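Terminal uridylyltransferase 1 (Trypanosoma brucei, PDB 5HZD) adds uridines from UTP to the 3' ends of guide RNAs, ribosomal RNAs and some mRNAs during mitochondrial RNA editing. Local coordinates at residues R295-S306 and Y352-E363. Sequence-based numbering, arbitrary orientation. Where two conformers were deposited one is given.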
loop_
_atom_site.group_PDB
_atom_site.type_symbol
_atom_site.label_atom_id
_atom_site.label_comp_id
_atom_site.label_asym_id
_atom_site.label_seq_id
_atom_site.Cartn_x
_atom_site.Cartn_y
_atom_site.Cartn_z
ATOM N N ARG A 295 -7.090 -0.731 8.860
ATOM C CA ARG A 295 -6.537 -1.239 10.107
ATOM C C ARG A 295 -5.109 -1.732 9.898
ATOM O O ARG A 295 -4.232 -1.460 10.747
ATOM C CB ARG A 295 -7.413 -2.365 10.632
ATOM C CG ARG A 295 -7.183 -2.622 12.113
ATOM C CD ARG A 295 -8.011 -3.806 12.558
ATOM N NE ARG A 295 -8.046 -3.958 13.999
ATOM C CZ ARG A 295 -8.635 -4.991 14.589
ATOM N NH1 ARG A 295 -9.227 -5.913 13.815
ATOM N NH2 ARG A 295 -8.642 -5.096 15.926
ATOM N N ASN A 296 -4.870 -2.437 8.791
ATOM C CA ASN A 296 -3.529 -2.953 8.494
ATOM C C ASN A 296 -2.545 -1.783 8.396
ATOM O O ASN A 296 -1.453 -1.819 8.981
ATOM C CB ASN A 296 -3.506 -3.696 7.169
ATOM C CG ASN A 296 -4.158 -5.048 7.243
ATOM O OD1 ASN A 296 -4.689 -5.444 8.266
ATOM N ND2 ASN A 296 -4.107 -5.775 6.129
ATOM N N SER A 297 -2.918 -0.734 7.664
ATOM C CA SER A 297 -1.996 0.394 7.461
ATOM C C SER A 297 -1.741 1.134 8.774
ATOM O O SER A 297 -0.627 1.597 9.036
ATOM C CB SER A 297 -2.554 1.369 6.408
ATOM O OG SER A 297 -2.662 0.741 5.137
ATOM N N THR A 298 -2.755 1.226 9.627
ATOM C CA THR A 298 -2.637 1.938 10.880
ATOM C C THR A 298 -1.722 1.155 11.834
ATOM O O THR A 298 -0.905 1.756 12.541
ATOM C CB THR A 298 -4.033 2.159 11.480
ATOM O OG1 THR A 298 -4.821 2.903 10.537
ATOM C CG2 THR A 298 -3.941 2.919 12.777
ATOM N N LEU A 299 -1.793 -0.176 11.804
ATOM C CA LEU A 299 -0.851 -0.978 12.608
ATOM C C LEU A 299 0.597 -0.752 12.142
ATOM O O LEU A 299 1.501 -0.541 12.984
ATOM C CB LEU A 299 -1.185 -2.467 12.465
ATOM C CG LEU A 299 -0.233 -3.410 13.226
ATOM C CD1 LEU A 299 -0.201 -3.094 14.710
ATOM C CD2 LEU A 299 -0.668 -4.865 12.953
ATOM N N LEU A 300 0.799 -0.777 10.819
ATOM C CA LEU A 300 2.133 -0.534 10.267
ATOM C C LEU A 300 2.620 0.827 10.693
ATOM O O LEU A 300 3.768 0.953 11.105
ATOM C CB LEU A 300 2.177 -0.647 8.731
ATOM C CG LEU A 300 1.880 -2.044 8.154
ATOM C CD1 LEU A 300 1.983 -2.009 6.674
ATOM C CD2 LEU A 300 2.880 -3.073 8.685
ATOM N N ARG A 301 1.764 1.852 10.608
ATOM C CA ARG A 301 2.210 3.210 10.936
ATOM C C ARG A 301 2.713 3.322 12.367
ATOM O O ARG A 301 3.778 3.932 12.629
ATOM C CB ARG A 301 1.073 4.204 10.690
ATOM C CG ARG A 301 1.516 5.632 10.787
ATOM C CD ARG A 301 0.325 6.562 10.653
ATOM N NE ARG A 301 0.752 7.914 10.998
ATOM C CZ ARG A 301 0.759 8.429 12.237
ATOM N NH1 ARG A 301 0.312 7.733 13.285
ATOM N NH2 ARG A 301 1.214 9.660 12.429
ATOM N N LYS A 302 1.998 2.716 13.308
ATOM C CA LYS A 302 2.389 2.788 14.707
ATOM C C LYS A 302 3.767 2.157 14.922
ATOM O O LYS A 302 4.646 2.756 15.560
ATOM C CB LYS A 302 1.319 2.100 15.546
ATOM C CG LYS A 302 1.493 2.293 17.021
ATOM C CD LYS A 302 0.242 1.816 17.764
ATOM C CE LYS A 302 0.387 1.980 19.269
ATOM N NZ LYS A 302 0.527 3.406 19.712
ATOM N N TYR A 303 3.983 0.977 14.352
ATOM C CA TYR A 303 5.307 0.372 14.427
ATOM C C TYR A 303 6.397 1.185 13.722
ATOM O O TYR A 303 7.479 1.415 14.286
ATOM C CB TYR A 303 5.256 -1.031 13.810
ATOM C CG TYR A 303 4.877 -2.129 14.771
ATOM C CD1 TYR A 303 5.727 -2.459 15.832
ATOM C CD2 TYR A 303 3.738 -2.896 14.575
ATOM C CE1 TYR A 303 5.429 -3.526 16.692
ATOM C CE2 TYR A 303 3.432 -3.974 15.456
ATOM C CZ TYR A 303 4.295 -4.262 16.489
ATOM O OH TYR A 303 4.006 -5.336 17.324
ATOM N N LEU A 304 6.133 1.612 12.497
ATOM C CA LEU A 304 7.225 2.178 11.698
ATOM C C LEU A 304 7.613 3.586 12.132
ATOM O O LEU A 304 8.730 4.038 11.864
ATOM C CB LEU A 304 6.845 2.144 10.219
ATOM C CG LEU A 304 6.680 0.731 9.646
ATOM C CD1 LEU A 304 6.369 0.844 8.187
ATOM C CD2 LEU A 304 7.966 -0.109 9.828
ATOM N N LEU A 305 6.731 4.276 12.836
ATOM C CA LEU A 305 7.105 5.577 13.395
ATOM C C LEU A 305 7.894 5.478 14.702
ATOM O O LEU A 305 8.376 6.488 15.235
ATOM C CB LEU A 305 5.862 6.450 13.615
ATOM C CG LEU A 305 5.211 7.030 12.372
ATOM C CD1 LEU A 305 3.979 7.807 12.831
ATOM C CD2 LEU A 305 6.189 7.942 11.592
ATOM N N SER A 306 8.029 4.269 15.243
ATOM C CA SER A 306 8.585 4.132 16.578
ATOM C C SER A 306 10.112 3.977 16.659
ATOM O O SER A 306 10.660 3.857 17.757
ATOM C CB SER A 306 7.858 3.014 17.363
ATOM O OG SER A 306 8.196 1.740 16.864
ATOM N N TYR A 352 14.546 -3.070 18.993
ATOM C CA TYR A 352 14.577 -1.753 18.352
ATOM C C TYR A 352 13.279 -0.953 18.463
ATOM O O TYR A 352 13.309 0.291 18.435
ATOM C CB TYR A 352 14.950 -1.867 16.867
ATOM C CG TYR A 352 16.355 -2.294 16.600
ATOM C CD1 TYR A 352 17.411 -1.408 16.779
ATOM C CD2 TYR A 352 16.633 -3.594 16.183
ATOM C CE1 TYR A 352 18.714 -1.796 16.522
ATOM C CE2 TYR A 352 17.931 -3.988 15.909
ATOM C CZ TYR A 352 18.958 -3.083 16.084
ATOM O OH TYR A 352 20.247 -3.473 15.826
ATOM N N VAL A 353 12.131 -1.636 18.508
ATOM C CA VAL A 353 10.844 -0.946 18.682
ATOM C C VAL A 353 10.051 -1.699 19.753
ATOM O O VAL A 353 10.204 -2.914 19.901
ATOM C CB VAL A 353 9.967 -0.888 17.400
ATOM C CG1 VAL A 353 10.700 -0.176 16.219
ATOM C CG2 VAL A 353 9.518 -2.266 16.974
ATOM N N PRO A 354 9.165 -0.989 20.464
ATOM C CA PRO A 354 8.281 -1.646 21.432
ATOM C C PRO A 354 7.262 -2.548 20.742
ATOM O O PRO A 354 6.836 -2.321 19.610
ATOM C CB PRO A 354 7.556 -0.465 22.104
ATOM C CG PRO A 354 8.469 0.701 21.925
ATOM C CD PRO A 354 9.048 0.481 20.533
ATOM N N TYR A 355 6.855 -3.603 21.443
ATOM C CA TYR A 355 5.774 -4.442 20.929
ATOM C C TYR A 355 4.436 -3.695 20.879
ATOM O O TYR A 355 4.110 -2.923 21.796
ATOM C CB TYR A 355 5.653 -5.707 21.814
ATOM C CG TYR A 355 4.497 -6.574 21.397
ATOM C CD1 TYR A 355 4.582 -7.345 20.237
ATOM C CD2 TYR A 355 3.313 -6.608 22.143
ATOM C CE1 TYR A 355 3.506 -8.109 19.816
ATOM C CE2 TYR A 355 2.226 -7.395 21.723
ATOM C CZ TYR A 355 2.350 -8.130 20.562
ATOM O OH TYR A 355 1.279 -8.890 20.169
ATOM N N VAL A 356 3.668 -3.912 19.812
ATOM C CA VAL A 356 2.292 -3.415 19.730
ATOM C C VAL A 356 1.365 -4.589 19.414
ATOM O O VAL A 356 1.548 -5.274 18.391
ATOM C CB VAL A 356 2.128 -2.398 18.590
ATOM C CG1 VAL A 356 0.667 -1.912 18.513
ATOM C CG2 VAL A 356 3.066 -1.222 18.760
ATOM N N ASP A 357 0.382 -4.839 20.276
ATOM C CA ASP A 357 -0.591 -5.889 19.969
ATOM C C ASP A 357 -1.498 -5.414 18.833
ATOM O O ASP A 357 -2.060 -4.310 18.915
ATOM C CB ASP A 357 -1.417 -6.204 21.210
ATOM C CG ASP A 357 -2.220 -7.487 21.068
ATOM O OD1 ASP A 357 -2.781 -7.745 19.986
ATOM O OD2 ASP A 357 -2.287 -8.264 22.050
ATOM N N PRO A 358 -1.638 -6.209 17.758
ATOM C CA PRO A 358 -2.570 -5.769 16.710
ATOM C C PRO A 358 -3.961 -5.390 17.258
ATOM O O PRO A 358 -4.590 -4.481 16.711
ATOM C CB PRO A 358 -2.613 -6.973 15.768
ATOM C CG PRO A 358 -1.162 -7.514 15.869
ATOM C CD PRO A 358 -0.924 -7.444 17.360
ATOM N N LEU A 359 -4.392 -6.004 18.344
ATOM C CA LEU A 359 -5.703 -5.683 18.949
ATOM C C LEU A 359 -5.828 -4.265 19.515
ATOM O O LEU A 359 -6.942 -3.795 19.785
ATOM C CB LEU A 359 -6.069 -6.717 20.019
ATOM C CG LEU A 359 -6.241 -8.139 19.458
ATOM C CD1 LEU A 359 -6.778 -9.075 20.515
ATOM C CD2 LEU A 359 -7.125 -8.157 18.217
ATOM N N GLU A 360 -4.692 -3.581 19.683
ATOM C CA GLU A 360 -4.660 -2.182 20.114
ATOM C C GLU A 360 -5.195 -1.189 19.088
ATOM O O GLU A 360 -5.560 -0.055 19.452
ATOM C CB GLU A 360 -3.221 -1.761 20.466
ATOM C CG GLU A 360 -2.756 -2.284 21.788
ATOM C CD GLU A 360 -1.318 -1.913 22.071
ATOM O OE1 GLU A 360 -1.026 -0.700 22.221
ATOM O OE2 GLU A 360 -0.479 -2.837 22.126
ATOM N N ILE A 361 -5.194 -1.583 17.822
ATOM C CA ILE A 361 -5.774 -0.784 16.744
ATOM C C ILE A 361 -7.231 -1.233 16.599
ATOM O O ILE A 361 -7.492 -2.393 16.308
ATOM C CB ILE A 361 -5.066 -1.021 15.408
ATOM C CG1 ILE A 361 -3.529 -0.964 15.556
ATOM C CG2 ILE A 361 -5.577 -0.067 14.358
ATOM C CD1 ILE A 361 -2.997 0.337 16.133
ATOM N N PRO A 362 -8.191 -0.339 16.878
ATOM C CA PRO A 362 -9.593 -0.771 16.849
ATOM C C PRO A 362 -10.037 -1.166 15.449
ATOM O O PRO A 362 -9.578 -0.605 14.436
ATOM C CB PRO A 362 -10.369 0.479 17.287
ATOM C CG PRO A 362 -9.356 1.483 17.696
ATOM C CD PRO A 362 -8.020 1.091 17.180
ATOM N N GLU A 363 -10.912 -2.169 15.397
ATOM C CA GLU A 363 -11.560 -2.555 14.163
ATOM C C GLU A 363 -12.609 -1.483 13.804
ATOM O O GLU A 363 -12.792 -1.131 12.624
ATOM C CB GLU A 363 -12.267 -3.919 14.333
ATOM C CG GLU A 363 -13.027 -4.328 13.059
ATOM C CD GLU A 363 -13.727 -5.670 13.164
ATOM O OE1 GLU A 363 -13.442 -6.424 14.116
ATOM O OE2 GLU A 363 -14.565 -5.967 12.284
HETATM O O HOH W 1 6.268 0.181 18.245
HETATM O O HOH W 2 12.919 2.586 19.378
#
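R295 reaches from its helix to the backbone of I361: CG lies anti to the backbone N (chi1 -161°), which starts the side chain toward the loop, and the chain then runs extended to NE. Beyond CB, CG rests 3.8 Å from I361 CG2 and CD passes near P362 O; NE then donates to I361 O at 2.8 Å and NH2 to the same oxygen at 3.0 Å. This side-on grip, with the oxygen in the guanidinium plane, limits the rotation of the group, while NH1 lies alongside E363 CB and E363 N sits over one face. Arginine suits the place, having the length and two N-H groups for one carbonyl. The two bonds tie the loop after helix 336-349 to helix 292-304, whose start carries UTP-binding residues, R295 among them, in this DNA polymerase type-B-like nucleotidyltransferase; Y469 of the nucleotide recognition motif touches R295, L299 and I361. One turn on, L299 brings CD1 to I361 CG1 and CD2 to P358 CG, its two methyls reaching different loop residues, as a branched leucine can. Farther on, Y303 presents one ring face to V356 CB, a CH-pi contact 3.9 Å from the centroid, and its OH accepts from V356 N at 2.9 Å, joining apolar cover to a polar tip. At S306, a water donates to both S306 OG and P354 O.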